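Local coordinates for nucleotidyltransferase-like protein (Exiguobacterium sibiricum, PDB 3C18) that is of unproven activity but probably transfers nucleotidyl groups, and combines a nucleotidyltransferase-like domain with substrate-binding-like and helix-turn-helix domains, at residues 138-141 with 142-145; 204-207 with 208-212. All coordinates share one frame; numbering follows the deposited sequence.

Interaction 1 of 2, residues 138-141 with 142-145; sequences RNLF and SRGN
Asn139 and Arg143, one helical turn apart, meet through their polar ends where helix 116-142 runs out. With CG anti to the backbone N (chi1 177°), the Asn139 amide leans toward the C-terminal end of the helix, and its OD1 accepts a weak hydrogen bond of 3.4 Å from Arg143 NH1. OD1 sits at the edge of the guanidinium, near its plane, although the amide and guanidinium planes are turned 72° apart; a bend at chi3 (43°) brings the arginine's end back to it. Leu140 CD2 lies over one face of the same guanidinium. Shortening Asn139 to an alanine would take away OD1 and would probably leave Arg143 NH1 without this weak acceptor, its long chain freer to swing. Ser142 turns its short hydroxyl back onto the helix: OG donates to Asn139 O at 2.7 Å, in the carbonyl plane on a lone pair. Leu140 and Asn145 cross at about a right angle, Leu140 CD2 lying 3.9 Å from Asn145 OD1, while Asn145 ND2 makes a weak hydrogen bond to Glu178 of the second subunit. The backbone closes the end: Asn145 N reaches Leu140 O at 2.9 Å, and Gly144 N reaches Phe141 O at 3.1 Å from above the carbonyl plane. Gly144 has positive phi, which glycine adopts without strain from a side chain, and this C-terminal finish is a Schellman motif, leading directly into helix 146-167.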
ATOM      1  N   ARG A 138      -1.848 -18.001  -9.033  1.00 27.42           N
ATOM      2  CA  ARG A 138      -2.441 -19.224  -9.562  1.00 28.95           C
ATOM      3  C   ARG A 138      -3.111 -18.933 -10.883  1.00 28.29           C
ATOM      4  O   ARG A 138      -2.987 -19.664 -11.871  1.00 25.06           O
ATOM      5  CB  ARG A 138      -3.411 -19.783  -8.526  1.00 33.61           C
ATOM      6  CG  ARG A 138      -4.041 -21.075  -8.947  1.00 39.35           C
ATOM      7  CD  ARG A 138      -4.915 -21.625  -7.848  1.00 49.41           C
ATOM      8  NE  ARG A 138      -5.948 -20.664  -7.491  1.00 53.65           N
ATOM      9  CZ  ARG A 138      -6.768 -20.815  -6.459  1.00 57.43           C
ATOM     10  NH1 ARG A 138      -6.666 -21.905  -5.690  1.00 54.78           N
ATOM     11  NH2 ARG A 138      -7.669 -19.879  -6.193  1.00 53.71           N
ATOM     12  N   ASN A 139      -3.804 -17.821 -10.916  1.00 27.48           N
ATOM     13  CA  ASN A 139      -4.490 -17.396 -12.116  1.00 30.46           C
ATOM     14  C   ASN A 139      -3.487 -17.131 -13.240  1.00 30.66           C
ATOM     15  O   ASN A 139      -3.637 -17.614 -14.350  1.00 28.09           O
ATOM     16  CB  ASN A 139      -5.370 -16.173 -11.827  1.00 32.85           C
ATOM     17  CG  ASN A 139      -6.071 -15.635 -13.091  1.00 45.13           C
ATOM     18  OD1 ASN A 139      -5.642 -14.624 -13.673  1.00 60.44           O
ATOM     19  ND2 ASN A 139      -7.128 -16.325 -13.533  1.00 47.90           N
ATOM     20  N   LEU A 140      -2.418 -16.414 -12.930  1.00 30.91           N
ATOM     21  CA  LEU A 140      -1.422 -16.059 -13.949  1.00 29.06           C
ATOM     22  C   LEU A 140      -0.710 -17.287 -14.456  1.00 28.52           C
ATOM     23  O   LEU A 140      -0.375 -17.414 -15.627  1.00 29.30           O
ATOM     24  CB  LEU A 140      -0.409 -15.040 -13.405  1.00 28.13           C
ATOM     25  CG  LEU A 140      -1.026 -13.637 -13.156  1.00 33.27           C
ATOM     26  CD1 LEU A 140      -0.247 -12.865 -12.088  1.00 28.91           C
ATOM     27  CD2 LEU A 140      -1.088 -12.867 -14.465  1.00 28.89           C
ATOM     28  N   PHE A 141      -0.458 -18.202 -13.547  1.00 30.42           N
ATOM     29  CA  PHE A 141       0.111 -19.490 -13.975  1.00 28.70           C
ATOM     30  C   PHE A 141      -0.848 -20.221 -14.933  1.00 30.62           C
ATOM     31  O   PHE A 141      -0.442 -20.798 -15.913  1.00 25.68           O
ATOM     32  CB  PHE A 141       0.362 -20.384 -12.787  1.00 29.86           C
ATOM     33  CG  PHE A 141       0.990 -21.680 -13.157  1.00 22.83           C
ATOM     34  CD1 PHE A 141       0.189 -22.772 -13.530  1.00 31.50           C
ATOM     35  CD2 PHE A 141       2.362 -21.825 -13.139  1.00 30.93           C
ATOM     36  CE1 PHE A 141       0.763 -23.994 -13.883  1.00 33.51           C
ATOM     37  CE2 PHE A 141       2.939 -23.027 -13.476  1.00 23.56           C
ATOM     38  CZ  PHE A 141       2.151 -24.110 -13.871  1.00 27.77           C
ATOM     39  N   SER A 142      -2.140 -20.151 -14.643  1.00 31.55           N
ATOM     40  CA  SER A 142      -3.131 -20.881 -15.459  1.00 34.13           C
ATOM     41  C   SER A 142      -3.163 -20.346 -16.884  1.00 33.90           C
ATOM     42  O   SER A 142      -3.465 -21.046 -17.839  1.00 33.52           O
ATOM     43  CB  SER A 142      -4.537 -20.813 -14.823  1.00 35.30           C
ATOM     44  OG  SER A 142      -5.224 -19.600 -15.119  1.00 34.07           O
ATOM     45  N   ARG A 143      -2.790 -19.090 -17.010  1.00 34.45           N
ATOM     46  CA  ARG A 143      -2.889 -18.358 -18.283  1.00 32.95           C
ATOM     47  C   ARG A 143      -1.568 -18.363 -19.018  1.00 32.64           C
ATOM     48  O   ARG A 143      -1.446 -17.786 -20.093  1.00 35.92           O
ATOM     49  CB  ARG A 143      -3.363 -16.920 -18.042  1.00 35.69           C
ATOM     50  CG  ARG A 143      -4.812 -16.806 -17.626  1.00 40.13           C
ATOM     51  CD  ARG A 143      -5.119 -15.430 -17.033  1.00 54.57           C
ATOM     52  NE  ARG A 143      -4.494 -14.360 -17.817  1.00 70.76           N
ATOM     53  CZ  ARG A 143      -4.488 -13.066 -17.479  1.00 76.64           C
ATOM     54  NH1 ARG A 143      -5.071 -12.652 -16.353  1.00 72.27           N
ATOM     55  NH2 ARG A 143      -3.892 -12.183 -18.272  1.00 78.91           N
ATOM     56  N   GLY A 144      -0.587 -19.039 -18.454  1.00 30.10           N
ATOM     57  CA  GLY A 144       0.725 -19.157 -19.103  1.00 30.36           C
ATOM     58  C   GLY A 144       1.621 -17.943 -18.945  1.00 31.40           C
ATOM     59  O   GLY A 144       2.673 -17.834 -19.593  1.00 32.30           O
ATOM     60  N   ASN A 145       1.225 -17.040 -18.059  1.00 32.19           N
ATOM     61  CA  ASN A 145       2.043 -15.825 -17.759  1.00 30.38           C
ATOM     62  C   ASN A 145       2.998 -16.080 -16.600  1.00 28.34           C
ATOM     63  O   ASN A 145       2.776 -15.645 -15.519  1.00 28.60           O
ATOM     64  CB  ASN A 145       1.144 -14.641 -17.401  1.00 28.52           C
ATOM     65  CG  ASN A 145       0.143 -14.300 -18.482  1.00 32.25           C
ATOM     66  OD1 ASN A 145      -1.022 -14.073 -18.200  1.00 41.81           O
ATOM     67  ND2 ASN A 145       0.597 -14.264 -19.722  1.00 36.76           N
TER

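Interaction 2 of 2, residues 204-207 with 208-212; sequences RIHL and ALIGL
Successive turns of an alpha-helix, helix 201-218 of the YgxA-like substrate-binding domain, meet here through side chains four residues apart. Four consecutive i to i+4 backbone bonds hold the turns together, from Ala208 N to Arg204 O through Gly211 N to Leu207 O, the last nearly straight at 168°. On the buried side, the branched Ile205 and Leu209 lie side by side and point the same way, with Ile205 CG2 4.0 Å from Leu209 CD1; Phe134 of helix 116-142 packs on Leu209. Ala208, whose CB is 3.4 Å from Arg204 O, is small, and its methyl packs on Val153 of helix 146-167. At the end of Arg204, NH2 hydrogen-bonds to Glu199 O and NH1 makes a weak hydrogen bond to Leu195 O of the second subunit. The more exposed side pairs His206 with Ile210. His206 holds its ring out from the helix, CG opposite the backbone N (chi1 173°), and the two side chains approach at a slant. Ile210 CG1 stands 4.2 Å above the His206 ring plane, offset toward its rim, while Ile210 CD1 comes 4.1 Å from His206 CE1 over that same face.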
ATOM      1  N   ARG A 204       8.997 -24.730 -10.974  1.00 31.31           N
ATOM      2  CA  ARG A 204       9.308 -24.161  -9.639  1.00 28.79           C
ATOM      3  C   ARG A 204       8.104 -23.344  -9.133  1.00 30.86           C
ATOM      4  O   ARG A 204       7.769 -23.367  -7.954  1.00 30.34           O
ATOM      5  CB  ARG A 204      10.591 -23.361  -9.628  1.00 27.62           C
ATOM      6  CG  ARG A 204      10.470 -22.070 -10.385  1.00 34.82           C
ATOM      7  CD  ARG A 204      11.791 -21.312 -10.376  1.00 36.86           C
ATOM      8  NE  ARG A 204      12.840 -22.061 -11.036  1.00 33.97           N
ATOM      9  CZ  ARG A 204      14.088 -21.660 -11.086  1.00 38.00           C
ATOM     10  NH1 ARG A 204      14.433 -20.531 -10.497  1.00 42.45           N
ATOM     11  NH2 ARG A 204      14.990 -22.391 -11.709  1.00 42.07           N
ATOM     12  N   ILE A 205       7.442 -22.657 -10.044  1.00 26.56           N
ATOM     13  CA  ILE A 205       6.254 -21.874  -9.677  1.00 27.90           C
ATOM     14  C   ILE A 205       5.135 -22.792  -9.245  1.00 26.89           C
ATOM     15  O   ILE A 205       4.393 -22.526  -8.324  1.00 25.87           O
ATOM     16  CB  ILE A 205       5.726 -20.979 -10.875  1.00 25.63           C
ATOM     17  CG1 ILE A 205       6.751 -19.926 -11.284  1.00 28.38           C
ATOM     18  CG2 ILE A 205       4.424 -20.307 -10.523  1.00 28.04           C
ATOM     19  CD1 ILE A 205       6.430 -19.282 -12.627  1.00 28.49           C
ATOM     20  N   HIS A 206       4.986 -23.883  -9.959  1.00 26.20           N
ATOM     21  CA  HIS A 206       3.904 -24.832  -9.695  1.00 28.35           C
ATOM     22  C   HIS A 206       4.099 -25.474  -8.315  1.00 28.81           C
ATOM     23  O   HIS A 206       3.159 -25.672  -7.544  1.00 25.93           O
ATOM     24  CB  HIS A 206       3.926 -25.935 -10.753  1.00 29.19           C
ATOM     25  CG  HIS A 206       2.974 -27.053 -10.482  1.00 34.14           C
ATOM     26  ND1 HIS A 206       1.601 -26.899 -10.573  1.00 41.38           N
ATOM     27  CD2 HIS A 206       3.195 -28.346 -10.152  1.00 37.52           C
ATOM     28  CE1 HIS A 206       1.020 -28.048 -10.293  1.00 46.30           C
ATOM     29  NE2 HIS A 206       1.964 -28.940 -10.029  1.00 40.31           N
ATOM     30  N   LEU A 207       5.347 -25.835  -8.042  1.00 28.06           N
ATOM     31  CA  LEU A 207       5.701 -26.434  -6.741  1.00 27.62           C
ATOM     32  C   LEU A 207       5.483 -25.442  -5.576  1.00 28.76           C
ATOM     33  O   LEU A 207       4.994 -25.789  -4.492  1.00 27.39           O
ATOM     34  CB  LEU A 207       7.147 -26.883  -6.765  1.00 29.49           C
ATOM     35  CG  LEU A 207       7.440 -28.150  -7.554  1.00 35.98           C
ATOM     36  CD1 LEU A 207       8.894 -28.517  -7.288  1.00 39.59           C
ATOM     37  CD2 LEU A 207       6.502 -29.282  -7.148  1.00 34.53           C
ATOM     38  N   ALA A 208       5.795 -24.178  -5.843  1.00 28.53           N
ATOM     39  CA  ALA A 208       5.584 -23.121  -4.853  1.00 25.68           C
ATOM     40  C   ALA A 208       4.109 -22.916  -4.639  1.00 27.06           C
ATOM     41  O   ALA A 208       3.673 -22.674  -3.525  1.00 25.13           O
ATOM     42  CB  ALA A 208       6.273 -21.820  -5.268  1.00 26.90           C
ATOM     43  N   LEU A 209       3.298 -23.055  -5.683  1.00 25.92           N
ATOM     44  CA  LEU A 209       1.849 -22.858  -5.492  1.00 27.40           C
ATOM     45  C   LEU A 209       1.286 -24.013  -4.641  1.00 29.86           C
ATOM     46  O   LEU A 209       0.379 -23.849  -3.810  1.00 30.48           O
ATOM     47  CB  LEU A 209       1.082 -22.750  -6.835  1.00 28.42           C
ATOM     48  CG  LEU A 209       1.256 -21.458  -7.648  1.00 23.76           C
ATOM     49  CD1 LEU A 209       0.876 -21.597  -9.142  1.00 24.47           C
ATOM     50  CD2 LEU A 209       0.476 -20.332  -6.921  1.00 15.20           C
ATOM     51  N   ILE A 210       1.802 -25.206  -4.868  1.00 31.16           N
ATOM     52  CA  ILE A 210       1.336 -26.390  -4.120  1.00 32.20           C
ATOM     53  C   ILE A 210       1.566 -26.143  -2.634  1.00 33.37           C
ATOM     54  O   ILE A 210       0.657 -26.240  -1.823  1.00 32.73           O
ATOM     55  CB  ILE A 210       2.093 -27.661  -4.507  1.00 35.66           C
ATOM     56  CG1 ILE A 210       1.732 -28.073  -5.938  1.00 36.04           C
ATOM     57  CG2 ILE A 210       1.785 -28.791  -3.544  1.00 35.19           C
ATOM     58  CD1 ILE A 210       0.317 -27.860  -6.240  1.00 34.64           C
ATOM     59  N   GLY A 211       2.799 -25.770  -2.329  1.00 32.13           N
ATOM     60  CA  GLY A 211       3.233 -25.521  -0.952  1.00 31.92           C
ATOM     61  C   GLY A 211       2.475 -24.404  -0.322  1.00 31.61           C
ATOM     62  O   GLY A 211       2.062 -24.480   0.823  1.00 35.61           O
ATOM     63  N   LEU A 212       2.272 -23.339  -1.089  1.00 32.73           N
ATOM     64  CA  LEU A 212       1.497 -22.194  -0.598  1.00 30.76           C
ATOM     65  C   LEU A 212       0.078 -22.590  -0.246  1.00 34.54           C
ATOM     66  O   LEU A 212      -0.532 -22.047   0.715  1.00 32.96           O
ATOM     67  CB  LEU A 212       1.406 -21.061  -1.632  1.00 33.28           C
ATOM     68  CG  LEU A 212       2.530 -20.032  -1.718  1.00 34.17           C
ATOM     69  CD1 LEU A 212       2.477 -19.235  -3.057  1.00 28.64           C
ATOM     70  CD2 LEU A 212       2.454 -19.102  -0.544  1.00 25.70           C
TER

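In the fold
Both interactions are local, one ending helix 116-142 and the other running along helix 201-218, and their centres lie about 12 Å apart. They meet chiefly through Phe141, whose ring packs on Ile205 with Phe141 CD2 3.7 Å from Ile205 CG2, while Phe141 CB rests 3.9 Å from Leu209 CD1. Both are partly buried, but the chemistry differs with place. Interaction 1 meets its last carbonyls with the N-H groups of a Schellman turn and the Ser142 hydroxyl, and adds a polar pair at the surface; interaction 2, in mid-helix, has its backbone paired by regular bonds and gives its buried side to hydrocarbon. Helix 146-167 packs against both, and each also reaches the second subunit.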